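Long-range contacts in single-strand DNA-binding protein (Agrobacterium tumefaciens, PDB 3BTP), which binds single-stranded DNA regardless of its sequence and mediates nuclear uptake of the transferred T-DNA strand during DNA transformation by Agrobacterium: residues 363-368 / 463-468; 451-456 / 510-515; 482-487 / 494-499. All blocks are in the same frame, centred on the assembly; numbering follows the deposited sequence.

Contact 1. Residues 363-368 / 463-468; sequences MTRDRH and EVPDLS
Glu463 reaches across to the backbone of Asp366, and this is the tight part of the contact. Asp366 N donates to Glu463 OE2 over 2.7 Å, with 155° at the hydrogen. The oxygen is met on its anti side, with the donor 29° out of the carboxylate plane. Arg365 CA and CB crowd the same oxygen, CB at 3.5 Å from Glu463 OE2. The Asp366 carboxylate has partners outside the two segments, Asn352 and Arg355; Asp366 OD2 lies 4.2 Å from Glu463 OE2, a like charge. One water also links the two segments: it donates to Asp366 O and to Asp466 OD2 and accepts from Glu463 N. Asp466 OD2 has a further partner in Arg462.

The outer side is looser and lies at the surface, where Arg365 and Pro465 are exposed. The Arg365 chain runs extended from CG to NE. Pro465 CB lies 3.3 Å above the plane of the Arg365 guanidinium, offset toward its rim. Asp466 OD1 sits at the edge of that group, in its plane, but the salt bridge from Arg365 NH1 to Asp466 OD1 is long at 3.9 Å. The arrangement joins the lead-in to strand 367-370 with the 3-10 turn after strand 460-462; these strands are antiparallel neighbours in a closed eight-stranded beta-barrel.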
ATOM      1  N   MET A 363     -22.559   3.928  16.389  1.00 45.46           N
ATOM      2  CA  MET A 363     -21.515   3.047  15.772  1.00 46.31           C
ATOM      3  C   MET A 363     -21.146   3.480  14.382  1.00 44.29           C
ATOM      4  O   MET A 363     -22.018   3.651  13.521  1.00 44.36           O
ATOM      5  CB  MET A 363     -21.928   1.559  15.709  1.00 47.65           C
ATOM      6  CG  MET A 363     -22.125   0.872  17.061  1.00 51.15           C
ATOM      7  SD  MET A 363     -20.610   0.510  17.976  1.00 60.86           S
ATOM      8  CE  MET A 363     -20.608  -1.314  17.967  1.00 57.04           C
ATOM      9  N   THR A 364     -19.841   3.650  14.185  1.00 42.07           N
ATOM     10  CA  THR A 364     -19.207   4.020  12.921  1.00 39.26           C
ATOM     11  C   THR A 364     -19.384   2.977  11.761  1.00 36.72           C
ATOM     12  O   THR A 364     -19.871   1.871  11.994  1.00 35.93           O
ATOM     13  CB  THR A 364     -17.725   4.349  13.205  1.00 39.79           C
ATOM     14  OG1 THR A 364     -17.203   5.158  12.164  1.00 45.56           O
ATOM     15  CG2 THR A 364     -16.838   3.134  13.340  1.00 39.22           C
ATOM     16  N   ARG A 365     -19.043   3.333  10.524  1.00 33.19           N
ATOM     17  CA  ARG A 365     -19.152   2.388   9.407  1.00 31.68           C
ATOM     18  C   ARG A 365     -18.204   1.171   9.488  1.00 30.74           C
ATOM     19  O   ARG A 365     -17.129   1.233  10.066  1.00 30.67           O
ATOM     20  CB  ARG A 365     -18.981   3.111   8.072  1.00 31.87           C
ATOM     21  CG  ARG A 365     -20.239   3.876   7.682  1.00 30.98           C
ATOM     22  CD  ARG A 365     -20.126   4.646   6.378  1.00 33.79           C
ATOM     23  NE  ARG A 365     -21.417   5.314   6.139  1.00 42.23           N
ATOM     24  CZ  ARG A 365     -21.576   6.475   5.508  1.00 44.88           C
ATOM     25  NH1 ARG A 365     -20.524   7.125   5.007  1.00 46.51           N
ATOM     26  NH2 ARG A 365     -22.802   6.991   5.366  1.00 46.64           N
ATOM     27  N   ASP A 366     -18.634   0.053   8.916  1.00 29.32           N
ATOM     28  CA  ASP A 366     -17.797  -1.127   8.804  1.00 27.28           C
ATOM     29  C   ASP A 366     -16.607  -0.893   7.894  1.00 26.33           C
ATOM     30  O   ASP A 366     -16.707  -0.144   6.928  1.00 26.79           O
ATOM     31  CB  ASP A 366     -18.605  -2.358   8.399  1.00 26.15           C
ATOM     32  CG  ASP A 366     -19.563  -2.794   9.473  1.00 26.27           C
ATOM     33  OD1 ASP A 366     -19.345  -2.419  10.643  1.00 30.49           O
ATOM     34  OD2 ASP A 366     -20.569  -3.482   9.189  1.00 29.46           O
ATOM     35  N   ARG A 367     -15.461  -1.505   8.239  1.00 24.17           N
ATOM     36  CA  ARG A 367     -14.267  -1.387   7.421  1.00 22.48           C
ATOM     37  C   ARG A 367     -13.466  -2.618   7.697  1.00 22.16           C
ATOM     38  O   ARG A 367     -12.904  -2.732   8.782  1.00 21.20           O
ATOM     39  CB  ARG A 367     -13.459  -0.097   7.736  1.00 22.99           C
ATOM     40  CG  ARG A 367     -12.201  -0.006   6.874  1.00 21.12           C
ATOM     41  CD  ARG A 367     -11.643   1.382   6.722  1.00 17.29           C
ATOM     42  NE  ARG A 367     -10.514   1.376   5.743  1.00 20.83           N
ATOM     43  CZ  ARG A 367      -9.655   2.388   5.521  1.00 19.53           C
ATOM     44  NH1 ARG A 367      -9.784   3.547   6.156  1.00 17.74           N
ATOM     45  NH2 ARG A 367      -8.718   2.287   4.571  1.00 18.66           N
ATOM     46  N   HIS A 368     -13.432  -3.544   6.726  1.00 20.15           N
ATOM     47  CA  HIS A 368     -12.872  -4.872   6.922  1.00 19.94           C
ATOM     48  C   HIS A 368     -11.472  -4.944   6.295  1.00 19.21           C
ATOM     49  O   HIS A 368     -11.321  -4.731   5.103  1.00 20.71           O
ATOM     50  CB  HIS A 368     -13.822  -5.840   6.173  1.00 20.30           C
ATOM     51  CG  HIS A 368     -15.184  -5.934   6.784  1.00 20.40           C
ATOM     52  ND1 HIS A 368     -16.266  -5.204   6.336  1.00 25.15           N
ATOM     53  CD2 HIS A 368     -15.633  -6.660   7.831  1.00 19.98           C
ATOM     54  CE1 HIS A 368     -17.323  -5.485   7.065  1.00 20.67           C
ATOM     55  NE2 HIS A 368     -16.972  -6.380   7.970  1.00 21.63           N
ATOM     56  N   GLU A 463     -17.843  -0.034   2.803  1.00 26.01           N
ATOM     57  CA  GLU A 463     -19.219   0.339   2.567  1.00 26.22           C
ATOM     58  C   GLU A 463     -19.315   1.257   1.362  1.00 26.81           C
ATOM     59  O   GLU A 463     -18.410   2.030   1.050  1.00 25.54           O
ATOM     60  CB  GLU A 463     -19.778   1.024   3.830  1.00 25.55           C
ATOM     61  CG  GLU A 463     -19.933   0.092   5.006  1.00 24.78           C
ATOM     62  CD  GLU A 463     -20.945   0.595   6.053  1.00 31.42           C
ATOM     63  OE1 GLU A 463     -21.899   1.317   5.598  1.00 29.95           O
ATOM     64  OE2 GLU A 463     -20.802   0.236   7.303  1.00 28.04           O
ATOM     65  N   VAL A 464     -20.436   1.172   0.670  1.00 30.05           N
ATOM     66  CA  VAL A 464     -20.588   1.962  -0.572  1.00 32.53           C
ATOM     67  C   VAL A 464     -20.405   3.511  -0.357  1.00 32.57           C
ATOM     68  O   VAL A 464     -19.664   4.150  -1.134  1.00 33.40           O
ATOM     69  CB  VAL A 464     -21.937   1.674  -1.258  1.00 31.90           C
ATOM     70  CG1 VAL A 464     -22.125   2.584  -2.439  1.00 32.26           C
ATOM     71  CG2 VAL A 464     -22.064   0.198  -1.638  1.00 34.56           C
ATOM     72  N   PRO A 465     -21.116   4.118   0.641  1.00 32.92           N
ATOM     73  CA  PRO A 465     -20.897   5.572   0.883  1.00 33.94           C
ATOM     74  C   PRO A 465     -19.490   6.026   1.278  1.00 35.59           C
ATOM     75  O   PRO A 465     -19.268   7.219   1.351  1.00 34.61           O
ATOM     76  CB  PRO A 465     -21.865   5.907   2.022  1.00 34.40           C
ATOM     77  CG  PRO A 465     -22.318   4.593   2.580  1.00 33.78           C
ATOM     78  CD  PRO A 465     -22.211   3.576   1.484  1.00 31.19           C
ATOM     79  N   ASP A 466     -18.565   5.092   1.529  1.00 37.29           N
ATOM     80  CA  ASP A 466     -17.182   5.415   1.814  1.00 38.45           C
ATOM     81  C   ASP A 466     -16.336   5.480   0.558  1.00 39.74           C
ATOM     82  O   ASP A 466     -15.165   5.885   0.617  1.00 40.62           O
ATOM     83  CB  ASP A 466     -16.591   4.407   2.782  1.00 38.71           C
ATOM     84  CG  ASP A 466     -16.718   4.845   4.211  1.00 41.54           C
ATOM     85  OD1 ASP A 466     -16.855   6.079   4.398  1.00 45.46           O
ATOM     86  OD2 ASP A 466     -16.661   3.989   5.144  1.00 42.76           O
ATOM     87  N   LEU A 467     -16.875   5.048  -0.576  1.00 40.12           N
ATOM     88  CA  LEU A 467     -16.054   5.083  -1.788  1.00 41.52           C
ATOM     89  C   LEU A 467     -16.270   6.422  -2.498  1.00 43.24           C
ATOM     90  O   LEU A 467     -17.394   6.951  -2.518  1.00 42.23           O
ATOM     91  CB  LEU A 467     -16.379   3.941  -2.738  1.00 40.78           C
ATOM     92  CG  LEU A 467     -16.341   2.482  -2.269  1.00 40.46           C
ATOM     93  CD1 LEU A 467     -16.976   1.628  -3.392  1.00 44.11           C
ATOM     94  CD2 LEU A 467     -14.943   2.074  -2.013  1.00 39.50           C
ATOM     95  N   SER A 468     -15.191   6.961  -3.061  1.00 46.04           N
ATOM     96  CA  SER A 468     -15.252   8.211  -3.801  1.00 49.42           C
ATOM     97  C   SER A 468     -16.058   8.022  -5.066  1.00 52.23           C
ATOM     98  O   SER A 468     -16.101   6.901  -5.625  1.00 51.80           O
ATOM     99  CB  SER A 468     -13.852   8.628  -4.206  1.00 49.74           C
ATOM    100  OG  SER A 468     -13.438   7.889  -5.336  1.00 49.86           O
TER
HETATM  101  O   HOH W   1     -16.006   1.445   4.996  1.00 18.69           O

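Contact 2. Residues 451-456 / 510-515; sequences AAVIVA and SDAAQL
Ala452 and Val453 meet the helix 510-515, which packs against the start of strand 453-456 in the antiparallel beta-barrel. No hydrogen bond crosses here; the contact is van der Waals packing. Both Ala452 and Val453 point their CB toward the helix. Ala452 CB faces the first turn and lies against the Asp511 carboxylate, 3.5 Å from Asp511 CG. Asp511 CG stands between its own backbone N and carbonyl carbon (chi1 62°), which puts CG beside that methyl. Outside the two segments, Asp511 OD2 forms salt bridges with Arg485 and Arg491.

Val453 uses one branch. Its CG2 is anti to the carbonyl carbon and touches two places on the helix. One is the backbone of Ala512, with Val453 CG2 3.8 Å from Ala512 CA. The other is the side chain of Leu515, one turn further along. The Val453 and Leu515 side chains slide past each other in opposite directions. Ala512 CB stands beside Val453 CG2 at 4.0 Å, and it also touches Ile482 of the neighbouring strand 480-485. Leu515 is exposed, so this flank of the contact borders solvent. The Leu515 CD1 methyl touches both Ala452 and Val453, 4.0 Å from Ala452 CB and 3.8 Å from Val453 CG2.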
ATOM      1  N   ALA A 451     -23.345  -3.582   7.423  1.00 30.34           N
ATOM      2  CA  ALA A 451     -23.698  -2.961   6.143  1.00 28.41           C
ATOM      3  C   ALA A 451     -24.334  -3.966   5.113  1.00 28.25           C
ATOM      4  O   ALA A 451     -23.975  -5.166   5.056  1.00 26.22           O
ATOM      5  CB  ALA A 451     -22.493  -2.317   5.562  1.00 26.42           C
ATOM      6  N   ALA A 452     -25.268  -3.462   4.306  1.00 27.91           N
ATOM      7  CA  ALA A 452     -25.973  -4.294   3.318  1.00 28.70           C
ATOM      8  C   ALA A 452     -25.111  -4.705   2.102  1.00 27.17           C
ATOM      9  O   ALA A 452     -25.327  -5.702   1.495  1.00 25.26           O
ATOM     10  CB  ALA A 452     -27.254  -3.570   2.852  1.00 30.10           C
ATOM     11  N   VAL A 453     -24.095  -3.910   1.809  1.00 28.57           N
ATOM     12  CA  VAL A 453     -23.200  -4.136   0.693  1.00 26.81           C
ATOM     13  C   VAL A 453     -21.838  -3.800   1.238  1.00 26.58           C
ATOM     14  O   VAL A 453     -21.691  -2.855   2.017  1.00 27.62           O
ATOM     15  CB  VAL A 453     -23.487  -3.188  -0.449  1.00 27.63           C
ATOM     16  CG1 VAL A 453     -22.467  -3.387  -1.613  1.00 27.12           C
ATOM     17  CG2 VAL A 453     -24.939  -3.283  -0.907  1.00 26.73           C
ATOM     18  N   ILE A 454     -20.857  -4.640   0.916  1.00 24.78           N
ATOM     19  CA  ILE A 454     -19.483  -4.254   1.038  1.00 21.75           C
ATOM     20  C   ILE A 454     -18.707  -4.352  -0.281  1.00 21.12           C
ATOM     21  O   ILE A 454     -18.997  -5.174  -1.105  1.00 22.09           O
ATOM     22  CB  ILE A 454     -18.787  -4.930   2.285  1.00 21.58           C
ATOM     23  CG1 ILE A 454     -18.709  -6.434   2.169  1.00 19.07           C
ATOM     24  CG2 ILE A 454     -19.539  -4.532   3.592  1.00 21.42           C
ATOM     25  CD1 ILE A 454     -18.018  -6.998   3.334  1.00 12.34           C
ATOM     26  N   VAL A 455     -17.707  -3.518  -0.466  1.00 21.89           N
ATOM     27  CA  VAL A 455     -17.017  -3.462  -1.715  1.00 22.66           C
ATOM     28  C   VAL A 455     -15.517  -3.643  -1.526  1.00 23.24           C
ATOM     29  O   VAL A 455     -14.944  -2.909  -0.770  1.00 23.86           O
ATOM     30  CB  VAL A 455     -17.311  -2.069  -2.492  1.00 22.83           C
ATOM     31  CG1 VAL A 455     -16.564  -2.061  -3.833  1.00 21.99           C
ATOM     32  CG2 VAL A 455     -18.863  -1.866  -2.716  1.00 21.67           C
ATOM     33  N   ALA A 456     -14.895  -4.560  -2.280  1.00 24.63           N
ATOM     34  CA  ALA A 456     -13.477  -4.821  -2.213  1.00 26.04           C
ATOM     35  C   ALA A 456     -12.663  -3.741  -2.941  1.00 27.11           C
ATOM     36  O   ALA A 456     -12.967  -3.349  -4.031  1.00 26.99           O
ATOM     37  CB  ALA A 456     -13.159  -6.231  -2.772  1.00 25.48           C
ATOM     38  N   SER A 510     -33.706  -5.510  -0.902  1.00 32.64           N
ATOM     39  CA  SER A 510     -34.011  -4.122  -1.264  1.00 34.09           C
ATOM     40  C   SER A 510     -33.031  -3.084  -0.663  1.00 33.60           C
ATOM     41  O   SER A 510     -32.624  -2.133  -1.354  1.00 33.84           O
ATOM     42  CB  SER A 510     -35.500  -3.793  -1.018  1.00 34.30           C
ATOM     43  OG  SER A 510     -35.959  -4.282   0.240  1.00 36.58           O
ATOM     44  N   ASP A 511     -32.576  -3.309   0.567  1.00 34.30           N
ATOM     45  CA  ASP A 511     -31.501  -2.448   1.150  1.00 35.09           C
ATOM     46  C   ASP A 511     -30.237  -2.427   0.265  1.00 35.10           C
ATOM     47  O   ASP A 511     -29.753  -1.360  -0.122  1.00 34.65           O
ATOM     48  CB  ASP A 511     -31.215  -2.766   2.644  1.00 34.47           C
ATOM     49  CG  ASP A 511     -30.707  -4.181   2.902  1.00 35.32           C
ATOM     50  OD1 ASP A 511     -30.324  -4.886   1.963  1.00 36.63           O
ATOM     51  OD2 ASP A 511     -30.649  -4.602   4.087  1.00 34.77           O
ATOM     52  N   ALA A 512     -29.787  -3.629  -0.145  1.00 36.00           N
ATOM     53  CA  ALA A 512     -28.674  -3.785  -1.073  1.00 36.09           C
ATOM     54  C   ALA A 512     -28.946  -3.125  -2.418  1.00 36.80           C
ATOM     55  O   ALA A 512     -28.072  -2.458  -3.026  1.00 36.55           O
ATOM     56  CB  ALA A 512     -28.375  -5.248  -1.236  1.00 35.74           C
ATOM     57  N   ALA A 513     -30.174  -3.341  -2.892  1.00 38.65           N
ATOM     58  CA  ALA A 513     -30.594  -2.893  -4.220  1.00 40.82           C
ATOM     59  C   ALA A 513     -30.574  -1.371  -4.324  1.00 41.62           C
ATOM     60  O   ALA A 513     -30.004  -0.856  -5.292  1.00 42.14           O
ATOM     61  CB  ALA A 513     -31.974  -3.461  -4.586  1.00 40.99           C
ATOM     62  N   GLN A 514     -31.105  -0.657  -3.321  1.00 42.93           N
ATOM     63  CA  GLN A 514     -31.008   0.810  -3.337  1.00 45.94           C
ATOM     64  C   GLN A 514     -29.623   1.450  -3.142  1.00 45.97           C
ATOM     65  O   GLN A 514     -29.411   2.574  -3.613  1.00 47.24           O
ATOM     66  CB  GLN A 514     -32.095   1.512  -2.507  1.00 46.06           C
ATOM     67  CG  GLN A 514     -32.017   1.494  -0.982  1.00 49.61           C
ATOM     68  CD  GLN A 514     -33.395   1.908  -0.334  1.00 50.52           C
ATOM     69  OE1 GLN A 514     -34.438   1.969  -1.019  1.00 55.02           O
ATOM     70  NE2 GLN A 514     -33.392   2.148   0.987  1.00 52.97           N
ATOM     71  N   LEU A 515     -28.673   0.760  -2.505  1.00 45.17           N
ATOM     72  CA  LEU A 515     -27.327   1.299  -2.378  1.00 44.12           C
ATOM     73  C   LEU A 515     -26.613   1.209  -3.695  1.00 44.12           C
ATOM     74  O   LEU A 515     -25.744   2.039  -3.994  1.00 43.24           O
ATOM     75  CB  LEU A 515     -26.522   0.527  -1.327  1.00 43.83           C
ATOM     76  CG  LEU A 515     -26.677   0.865   0.145  1.00 44.31           C
ATOM     77  CD1 LEU A 515     -26.016  -0.216   0.964  1.00 44.46           C
ATOM     78  CD2 LEU A 515     -26.048   2.232   0.484  1.00 45.17           C
TER

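Contact 3. Residues 482-487 / 494-499; sequences IADRNE and TYTNVV
Asp484 meets Thr494 and Thr496 across two antiparallel strands, and its side chain joins both threonines. Asp484 CB lies 3.6 Å from Thr494 OG1. CG is anti to the carbonyl carbon (chi1 -55°) and comes close to both threonine hydroxyls. OD1 touches Thr496 CB and takes a hydrogen bond from Tyr501 OH in helix 498-503. OD2 is gripped twice. Thr494 OG1 donates to the anti lone pair of Asp484 OD2 over 2.6 Å. Thr496 OG1 donates to the same oxygen, Asp484 OD2, also over 2.6 Å, from the syn side and 21° out of the carboxylate plane. Several donors thus satisfy this buried carboxylate, which would favour its charged form. Arg405 also bonds Thr496 OG1.

The backbones bond alongside. Ile482 and Thr496 form a hydrogen-bonded pair, with Ile482 N to Thr496 O at 2.8 Å and a return bond from Thr496 N to Ile482 O. Asp484 N donates to Thr494 O, and a water joins Asp484 O to that same carbonyl. Ala483 and Tyr495 are a non-hydrogen-bonded pair; Ala483 CB touches Tyr495 CE1 at 3.7 Å. On the Ile482 side, Ile482 CD1 lies against Val498 CG1, modelled closer than usual for carbon atoms, so the exact spacing is doubtful; the two side chains cross at about a right angle. Asn497 is the N-cap of helix 498-503, accepting from Val499 N through OD1. The arrangement is a beta-hairpin of the closed antiparallel barrel, with its second strand leading straight into a capped helix.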
ATOM      1  N   ILE A 482     -22.930  -8.792  -1.021  1.00 21.01           N
ATOM      2  CA  ILE A 482     -24.275  -8.490  -0.601  1.00 20.18           C
ATOM      3  C   ILE A 482     -24.519  -9.205   0.712  1.00 20.93           C
ATOM      4  O   ILE A 482     -24.180 -10.406   0.852  1.00 21.80           O
ATOM      5  CB  ILE A 482     -25.300  -8.924  -1.681  1.00 20.97           C
ATOM      6  CG1 ILE A 482     -24.844  -8.474  -3.097  1.00 17.81           C
ATOM      7  CG2 ILE A 482     -26.740  -8.363  -1.334  1.00 18.45           C
ATOM      8  CD1 ILE A 482     -24.903  -6.920  -3.291  1.00 19.49           C
ATOM      9  N   ALA A 483     -25.062  -8.476   1.686  1.00 19.61           N
ATOM     10  CA  ALA A 483     -25.472  -9.107   2.954  1.00 20.87           C
ATOM     11  C   ALA A 483     -26.674  -9.972   2.699  1.00 21.24           C
ATOM     12  O   ALA A 483     -27.746  -9.449   2.428  1.00 21.40           O
ATOM     13  CB  ALA A 483     -25.803  -8.061   4.066  1.00 18.06           C
ATOM     14  N   ASP A 484     -26.488 -11.277   2.825  1.00 21.46           N
ATOM     15  CA  ASP A 484     -27.524 -12.235   2.548  1.00 24.96           C
ATOM     16  C   ASP A 484     -28.661 -12.241   3.572  1.00 27.27           C
ATOM     17  O   ASP A 484     -28.512 -11.798   4.715  1.00 27.60           O
ATOM     18  CB  ASP A 484     -26.916 -13.661   2.426  1.00 24.18           C
ATOM     19  CG  ASP A 484     -25.793 -13.728   1.395  1.00 26.14           C
ATOM     20  OD1 ASP A 484     -25.902 -13.105   0.308  1.00 26.19           O
ATOM     21  OD2 ASP A 484     -24.779 -14.370   1.682  1.00 27.51           O
ATOM     22  N   ARG A 485     -29.785 -12.795   3.127  1.00 28.80           N
ATOM     23  CA  ARG A 485     -30.985 -12.906   3.889  1.00 31.59           C
ATOM     24  C   ARG A 485     -31.507 -14.307   3.630  1.00 33.52           C
ATOM     25  O   ARG A 485     -31.368 -14.815   2.520  1.00 34.22           O
ATOM     26  CB  ARG A 485     -31.999 -11.823   3.463  1.00 29.90           C
ATOM     27  CG  ARG A 485     -31.792 -10.593   4.172  1.00 29.45           C
ATOM     28  CD  ARG A 485     -32.786  -9.628   3.850  1.00 32.16           C
ATOM     29  NE  ARG A 485     -32.388  -8.275   4.211  1.00 32.62           N
ATOM     30  CZ  ARG A 485     -32.615  -7.644   5.375  1.00 31.92           C
ATOM     31  NH1 ARG A 485     -33.236  -8.209   6.392  1.00 31.83           N
ATOM     32  NH2 ARG A 485     -32.187  -6.409   5.519  1.00 30.18           N
ATOM     33  N   ASN A 486     -32.105 -14.940   4.635  1.00 36.21           N
ATOM     34  CA  ASN A 486     -32.699 -16.281   4.399  1.00 39.57           C
ATOM     35  C   ASN A 486     -34.080 -16.257   3.668  1.00 41.20           C
ATOM     36  O   ASN A 486     -34.540 -15.204   3.169  1.00 42.94           O
ATOM     37  CB  ASN A 486     -32.728 -17.087   5.700  1.00 38.24           C
ATOM     38  CG  ASN A 486     -33.649 -16.486   6.738  1.00 38.25           C
ATOM     39  OD1 ASN A 486     -34.464 -15.623   6.432  1.00 36.89           O
ATOM     40  ND2 ASN A 486     -33.514 -16.937   7.983  1.00 34.50           N
ATOM     41  N   GLU A 487     -34.740 -17.392   3.592  1.00 44.50           N
ATOM     42  CA  GLU A 487     -36.102 -17.404   3.036  1.00 47.74           C
ATOM     43  C   GLU A 487     -37.146 -16.514   3.818  1.00 48.20           C
ATOM     44  O   GLU A 487     -38.049 -15.879   3.172  1.00 47.95           O
ATOM     45  CB  GLU A 487     -36.558 -18.837   2.878  1.00 49.34           C
ATOM     46  CG  GLU A 487     -37.624 -19.078   1.826  1.00 54.31           C
ATOM     47  CD  GLU A 487     -38.447 -20.346   2.151  1.00 63.05           C
ATOM     48  OE1 GLU A 487     -37.865 -21.338   2.722  1.00 63.70           O
ATOM     49  OE2 GLU A 487     -39.682 -20.334   1.864  1.00 64.19           O
ATOM     50  N   THR A 494     -23.988 -13.714   6.437  1.00 26.70           N
ATOM     51  CA  THR A 494     -23.005 -13.902   5.382  1.00 24.34           C
ATOM     52  C   THR A 494     -23.063 -12.769   4.357  1.00 22.64           C
ATOM     53  O   THR A 494     -24.023 -12.005   4.309  1.00 21.59           O
ATOM     54  CB  THR A 494     -23.090 -15.330   4.753  1.00 24.34           C
ATOM     55  OG1 THR A 494     -24.302 -15.464   4.022  1.00 21.94           O
ATOM     56  CG2 THR A 494     -23.009 -16.447   5.843  1.00 23.36           C
ATOM     57  N   TYR A 495     -22.005 -12.663   3.564  1.00 20.62           N
ATOM     58  CA  TYR A 495     -21.963 -11.825   2.429  1.00 19.53           C
ATOM     59  C   TYR A 495     -21.611 -12.711   1.237  1.00 20.30           C
ATOM     60  O   TYR A 495     -20.645 -13.464   1.297  1.00 19.78           O
ATOM     61  CB  TYR A 495     -20.811 -10.795   2.516  1.00 19.77           C
ATOM     62  CG  TYR A 495     -21.112  -9.642   3.427  1.00 17.80           C
ATOM     63  CD1 TYR A 495     -21.860  -8.567   2.976  1.00 12.84           C
ATOM     64  CD2 TYR A 495     -20.675  -9.674   4.784  1.00 17.04           C
ATOM     65  CE1 TYR A 495     -22.158  -7.487   3.825  1.00 13.76           C
ATOM     66  CE2 TYR A 495     -20.953  -8.632   5.629  1.00 16.82           C
ATOM     67  CZ  TYR A 495     -21.732  -7.569   5.158  1.00 19.14           C
ATOM     68  OH  TYR A 495     -22.004  -6.531   6.007  1.00 22.06           O
ATOM     69  N   THR A 496     -22.270 -12.469   0.109  1.00 18.76           N
ATOM     70  CA  THR A 496     -22.091 -13.298  -1.056  1.00 19.99           C
ATOM     71  C   THR A 496     -21.908 -12.345  -2.235  1.00 21.49           C
ATOM     72  O   THR A 496     -22.552 -11.310  -2.270  1.00 20.40           O
ATOM     73  CB  THR A 496     -23.270 -14.297  -1.260  1.00 18.33           C
ATOM     74  OG1 THR A 496     -23.265 -15.228  -0.195  1.00 20.23           O
ATOM     75  CG2 THR A 496     -23.095 -15.160  -2.535  1.00 17.54           C
ATOM     76  N   ASN A 497     -20.998 -12.692  -3.150  1.00 22.75           N
ATOM     77  CA  ASN A 497     -20.646 -11.888  -4.383  1.00 24.95           C
ATOM     78  C   ASN A 497     -21.919 -11.641  -5.226  1.00 25.63           C
ATOM     79  O   ASN A 497     -22.742 -12.549  -5.350  1.00 23.30           O
ATOM     80  CB  ASN A 497     -19.682 -12.830  -5.121  1.00 25.57           C
ATOM     81  CG  ASN A 497     -19.039 -12.298  -6.394  1.00 32.44           C
ATOM     82  OD1 ASN A 497     -19.347 -11.225  -6.970  1.00 39.50           O
ATOM     83  ND2 ASN A 497     -18.107 -13.128  -6.892  1.00 36.71           N
ATOM     84  N   VAL A 498     -22.084 -10.441  -5.816  1.00 28.34           N
ATOM     85  CA  VAL A 498     -23.205 -10.206  -6.744  1.00 29.54           C
ATOM     86  C   VAL A 498     -23.293 -11.219  -7.904  1.00 30.18           C
ATOM     87  O   VAL A 498     -24.408 -11.579  -8.293  1.00 31.28           O
ATOM     88  CB  VAL A 498     -23.368  -8.717  -7.284  1.00 30.74           C
ATOM     89  CG1 VAL A 498     -24.218  -7.872  -6.367  1.00 32.33           C
ATOM     90  CG2 VAL A 498     -22.103  -8.051  -7.563  1.00 30.01           C
ATOM     91  N   VAL A 499     -22.161 -11.721  -8.402  1.00 29.81           N
ATOM     92  CA  VAL A 499     -22.100 -12.678  -9.526  1.00 30.56           C
ATOM     93  C   VAL A 499     -22.820 -13.973  -9.238  1.00 29.88           C
ATOM     94  O   VAL A 499     -23.442 -14.601 -10.145  1.00 28.41           O
ATOM     95  CB  VAL A 499     -20.617 -13.001  -9.970  1.00 32.42           C
ATOM     96  CG1 VAL A 499     -20.580 -14.089 -11.023  1.00 35.44           C
ATOM     97  CG2 VAL A 499     -19.921 -11.730 -10.547  1.00 34.35           C
TER
HETATM   98  O   HOH W   2     -26.096 -11.505   6.213  1.00 23.84           O

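In the fold
All three contacts reach the same eight-stranded barrel and lie on one side of the chain's centre. Contacts 1 and 2 have centres about 11 Å apart. Asp366 OD2 lies 3.3 Å from Ala451 N, a probable hydrogen bond, and Val464 CG2 packs on Val453 CG1. The centres of contacts 2 and 3 are about 10 Å apart, on neighbouring strands 453-456 and 480-485. The salt bridge between Arg485 NH2 and Asp511 OD2 spans 2.8 Å, and Tyr495 OH probably bonds Ala451 O at 2.6 Å. Contact 3 is nested in the loop closed by contact 2. Contacts 1 and 3 do not touch; their centres are about 18 Å apart, with contact 2 touching both.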